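Local coordinates for insect group II chitinase (Ostrinia furnacalis, PDB 5Y2A), which probably hydrolyses the beta-1,4 linkages of chitin as a family 18 glycoside hydrolase built on a TIM barrel, at residues 166-170 and 171-175; 217-220 and 221-224. One frame throughout, in Å; residues are numbered along the deposited sequence.

How the interactions relate
Both contacts prepare the start of a helix: interaction 1 leads from strand 162-167 of the barrel into helix 171-177, and interaction 2 leads through the loop after strand 189-192 into helix 224-233. Their centres lie 13 Å apart, and they meet where CD of Lys171 packs at 4.2 Å from CG2 of Thr221. Helix 224-233 ties them further, since Thr227 OG1 is hydrogen-bonded to Ala169 O of the first and to Asn223 O of the second. The side chain of Asn223 is about 6 Å from a bound NAG sugar and that of Lys171 about 11 Å. Tyr212, Asn225 and Asn229 line this glycan; Asn225-Phe226-Thr227 is an N-glycosylation sequon, so the sugar is probably N-linked, not substrate.

Interaction 1 of 2, residues 166-170 and 171-175; sequences AVSAS and KRVID
Ser170 grips the first turn of the helix with two acceptors. Its OG, swung anti to its own backbone N (chi1 161°), takes the amide hydrogen of Val173 N at 3.2 Å, a nearly straight N-cap bond, while its carbonyl O accepts from Ile174 N at 2.8 Å. CG1 of Ile174 also lies close to that carbonyl O, at 3.1 Å. The amide of Ser170 donates to Ser168 OG at 2.9 Å, nearly straight, which makes an ST turn. In this TIM-barrel enzyme the two serines thus lead the chain from barrel strand 162-167 into helix 171-177. Ser168 N is bonded to Tyr178 OH, and Ala169 O to Thr227 OG1. Ser168 OG also rests on Val173, 3.4 Å from its CB, and Ser168 CB meets Val173 CG1. An alanine in place of Ser168 has no OG, and the Ser170 amide would probably be left without its side-chain acceptor, the turn less firmly fixed. Facing helix 224-233, Lys171 is extended until its last torsion, where it bends and brings NZ to the syn side of Asp175 OD2, a salt bridge of 2.8 Å. Tyr230 OH is hydrogen-bonded to both Lys171 NZ and Asp175 OD1.

Interaction 2 of 2, residues 217-220 and 221-224; sequences DTDN and TFNV
Thr221 meets Asp219 through two donors that converge on a single carboxylate oxygen. Its hydroxyl OG1 donates to Asp219 OD1 at 2.7 Å from above the carboxylate plane, 41° out of it, and its backbone N reaches the same oxygen at 2.9 Å on the anti side, an Asx turn that overlaps the beta turn starting at the same aspartate. Both come from one face of that plane. The Thr221 hydroxyl lies between its own backbone N and carbonyl carbon (chi1 73°), which sets it beside the amide it works with.

Phe222 closes the type I beta turn that starts at Asp219: its N donates to Asp219 O over a long 3.4 Å, a weak bond although nearly straight. The same residue is the centre of an inverse gamma turn, in which Asn223 N donates weakly to Thr221 O. Its ring leans obliquely against the other carboxylate oxygen, with CE1 3.4 Å from Asp219 OD2 and the carboxylate and ring planes 52° apart.

Asn223 follows at the N-cap of helix 224-233. Its OD1 caps Phe226 N, while ND2 turns back to Asn220 O at 3.0 Å, bent and from above the carbonyl plane. A water 2.9 Å from ND2 accepts from it and also lies within bonding distance of Asp217 OD2 and Asp219 O.

One amide therefore serves two structures, its oxygen the helix and its nitrogen the turn, while the two donors on Asp219 OD1 would be expected to favour an ionised carboxylate and to fix its rotation.

Interaction 1 of 2, residues 166-170 and 171-175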
loop_
_atom_site.group_PDB
_atom_site.type_symbol
_atom_site.label_atom_id
_atom_site.label_comp_id
_atom_site.label_asym_id
_atom_site.label_seq_id
_atom_site.Cartn_x
_atom_site.Cartn_y
_atom_site.Cartn_z
ATOM N N ALA A 166 -9.364 16.065 -12.982
ATOM C CA ALA A 166 -8.268 15.217 -13.424
ATOM C C ALA A 166 -8.859 13.960 -14.055
ATOM O O ALA A 166 -9.739 13.325 -13.469
ATOM C CB ALA A 166 -7.362 14.859 -12.249
ATOM N N VAL A 167 -8.367 13.594 -15.241
ATOM C CA VAL A 167 -9.011 12.579 -16.064
ATOM C C VAL A 167 -7.997 11.568 -16.582
ATOM O O VAL A 167 -6.796 11.831 -16.664
ATOM C CB VAL A 167 -9.759 13.209 -17.253
ATOM C CG1 VAL A 167 -10.830 14.171 -16.758
ATOM C CG2 VAL A 167 -8.763 13.919 -18.145
ATOM N N SER A 168 -8.521 10.411 -16.983
ATOM C CA SER A 168 -7.696 9.286 -17.396
ATOM C C SER A 168 -6.969 9.563 -18.706
ATOM O O SER A 168 -7.466 10.275 -19.585
ATOM C CB SER A 168 -8.565 8.034 -17.559
ATOM O OG SER A 168 -7.795 6.943 -18.032
ATOM N N ALA A 169 -5.787 8.961 -18.838
ATOM C CA ALA A 169 -5.038 8.944 -20.086
ATOM C C ALA A 169 -5.161 7.610 -20.815
ATOM O O ALA A 169 -4.414 7.363 -21.769
ATOM C CB ALA A 169 -3.563 9.251 -19.824
ATOM N N SER A 170 -6.042 6.730 -20.353
ATOM C CA SER A 170 -6.273 5.435 -20.986
ATOM C C SER A 170 -7.389 5.583 -22.011
ATOM O O SER A 170 -8.490 6.019 -21.665
ATOM C CB SER A 170 -6.650 4.383 -19.944
ATOM O OG SER A 170 -7.287 3.267 -20.553
ATOM N N LYS A 171 -7.105 5.231 -23.268
ATOM C CA LYS A 171 -8.144 5.297 -24.291
ATOM C C LYS A 171 -9.378 4.519 -23.852
ATOM O O LYS A 171 -10.504 5.026 -23.909
ATOM C CB LYS A 171 -7.627 4.751 -25.623
ATOM C CG LYS A 171 -8.681 4.796 -26.735
ATOM C CD LYS A 171 -8.236 4.040 -27.972
ATOM C CE LYS A 171 -9.283 4.112 -29.081
ATOM N NZ LYS A 171 -10.653 3.767 -28.616
ATOM N N ARG A 172 -9.167 3.282 -23.397
ATOM C CA ARG A 172 -10.252 2.438 -22.901
ATOM C C ARG A 172 -11.111 3.159 -21.868
ATOM O O ARG A 172 -12.340 3.221 -21.996
ATOM C CB ARG A 172 -9.664 1.159 -22.300
ATOM C CG ARG A 172 -10.693 0.215 -21.721
ATOM C CD ARG A 172 -10.058 -1.058 -21.175
ATOM N NE ARG A 172 -11.081 -1.949 -20.632
ATOM C CZ ARG A 172 -11.126 -2.378 -19.376
ATOM N NH1 ARG A 172 -10.197 -2.005 -18.505
ATOM N NH2 ARG A 172 -12.107 -3.188 -18.991
ATOM N N VAL A 173 -10.474 3.708 -20.826
ATOM C CA VAL A 173 -11.224 4.360 -19.752
ATOM C C VAL A 173 -11.910 5.620 -20.262
ATOM O O VAL A 173 -13.041 5.928 -19.866
ATOM C CB VAL A 173 -10.301 4.668 -18.554
ATOM C CG1 VAL A 173 -11.054 5.449 -17.482
ATOM C CG2 VAL A 173 -9.727 3.381 -17.969
ATOM N N ILE A 174 -11.233 6.385 -21.119
ATOM C CA ILE A 174 -11.841 7.599 -21.659
ATOM C C ILE A 174 -13.144 7.264 -22.371
ATOM O O ILE A 174 -14.168 7.931 -22.173
ATOM C CB ILE A 174 -10.857 8.324 -22.592
ATOM C CG1 ILE A 174 -9.693 8.902 -21.777
ATOM C CG2 ILE A 174 -11.575 9.427 -23.379
ATOM C CD1 ILE A 174 -8.451 9.148 -22.588
ATOM N N ASP A 175 -13.133 6.200 -23.183
ATOM C CA ASP A 175 -14.334 5.807 -23.918
ATOM C C ASP A 175 -15.465 5.434 -22.968
ATOM O O ASP A 175 -16.634 5.729 -23.233
ATOM C CB ASP A 175 -14.022 4.630 -24.844
ATOM C CG ASP A 175 -13.097 5.007 -25.980
ATOM O OD1 ASP A 175 -12.994 6.212 -26.288
ATOM O OD2 ASP A 175 -12.479 4.091 -26.569
#

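Interaction 2 of 2, residues 217-220 and 221-224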
loop_
_atom_site.group_PDB
_atom_site.type_symbol
_atom_site.label_atom_id
_atom_site.label_comp_id
_atom_site.label_asym_id
_atom_site.label_seq_id
_atom_site.Cartn_x
_atom_site.Cartn_y
_atom_site.Cartn_z
ATOM N N ASP A 217 6.795 -0.665 -28.353
ATOM C CA ASP A 217 5.439 -0.596 -27.828
ATOM C C ASP A 217 4.582 -1.727 -28.381
ATOM O O ASP A 217 4.704 -2.106 -29.547
ATOM C CB ASP A 217 4.790 0.741 -28.179
ATOM C CG ASP A 217 5.279 1.876 -27.302
ATOM O OD1 ASP A 217 5.922 1.601 -26.269
ATOM O OD2 ASP A 217 5.003 3.043 -27.647
ATOM N N THR A 218 3.713 -2.268 -27.526
ATOM C CA THR A 218 2.677 -3.197 -27.954
ATOM C C THR A 218 1.323 -2.528 -28.161
ATOM O O THR A 218 0.447 -3.122 -28.799
ATOM C CB THR A 218 2.525 -4.338 -26.938
ATOM O OG1 THR A 218 2.065 -3.810 -25.687
ATOM C CG2 THR A 218 3.851 -5.060 -26.736
ATOM N N ASP A 219 1.138 -1.313 -27.652
ATOM C CA ASP A 219 -0.098 -0.558 -27.819
ATOM C C ASP A 219 0.289 0.875 -28.145
ATOM O O ASP A 219 0.930 1.547 -27.332
ATOM C CB ASP A 219 -0.959 -0.629 -26.550
ATOM C CG ASP A 219 -2.343 -0.002 -26.719
ATOM O OD1 ASP A 219 -2.485 1.007 -27.443
ATOM O OD2 ASP A 219 -3.296 -0.510 -26.090
ATOM N N ASN A 220 -0.085 1.338 -29.333
ATOM C CA ASN A 220 0.344 2.654 -29.791
ATOM C C ASN A 220 -0.492 3.794 -29.211
ATOM O O ASN A 220 -0.314 4.944 -29.625
ATOM C CB ASN A 220 0.338 2.698 -31.325
ATOM C CG ASN A 220 -1.062 2.602 -31.914
ATOM O OD1 ASN A 220 -2.035 2.335 -31.208
ATOM N ND2 ASN A 220 -1.162 2.802 -33.224
ATOM N N THR A 221 -1.396 3.511 -28.273
ATOM C CA THR A 221 -2.147 4.553 -27.584
ATOM C C THR A 221 -1.587 4.885 -26.205
ATOM O O THR A 221 -2.095 5.803 -25.558
ATOM C CB THR A 221 -3.619 4.155 -27.450
ATOM O OG1 THR A 221 -3.757 3.127 -26.463
ATOM C CG2 THR A 221 -4.166 3.655 -28.789
ATOM N N PHE A 222 -0.564 4.171 -25.739
ATOM C CA PHE A 222 -0.011 4.398 -24.400
ATOM C C PHE A 222 1.118 5.432 -24.444
ATOM O O PHE A 222 2.275 5.149 -24.142
ATOM C CB PHE A 222 0.473 3.085 -23.793
ATOM C CG PHE A 222 -0.605 2.297 -23.105
ATOM C CD1 PHE A 222 -1.728 1.874 -23.802
ATOM C CD2 PHE A 222 -0.495 1.972 -21.761
ATOM C CE1 PHE A 222 -2.722 1.142 -23.173
ATOM C CE2 PHE A 222 -1.491 1.246 -21.126
ATOM C CZ PHE A 222 -2.603 0.829 -21.833
ATOM N N ASN A 223 0.769 6.649 -24.853
ATOM C CA ASN A 223 1.750 7.727 -24.863
ATOM C C ASN A 223 1.021 9.061 -24.817
ATOM O O ASN A 223 -0.146 9.165 -25.207
ATOM C CB ASN A 223 2.674 7.644 -26.086
ATOM C CG ASN A 223 1.912 7.658 -27.398
ATOM O OD1 ASN A 223 1.626 8.719 -27.942
ATOM N ND2 ASN A 223 1.596 6.473 -27.921
ATOM N N VAL A 224 1.734 10.083 -24.330
ATOM C CA VAL A 224 1.115 11.392 -24.102
ATOM C C VAL A 224 0.539 11.953 -25.393
ATOM O O VAL A 224 -0.580 12.490 -25.416
ATOM C CB VAL A 224 2.140 12.363 -23.485
ATOM C CG1 VAL A 224 1.563 13.772 -23.399
ATOM C CG2 VAL A 224 2.584 11.872 -22.106
HETATM O O HOH W 1 3.674 2.858 -24.245
HETATM O O HOH W 2 2.453 3.852 -27.189
#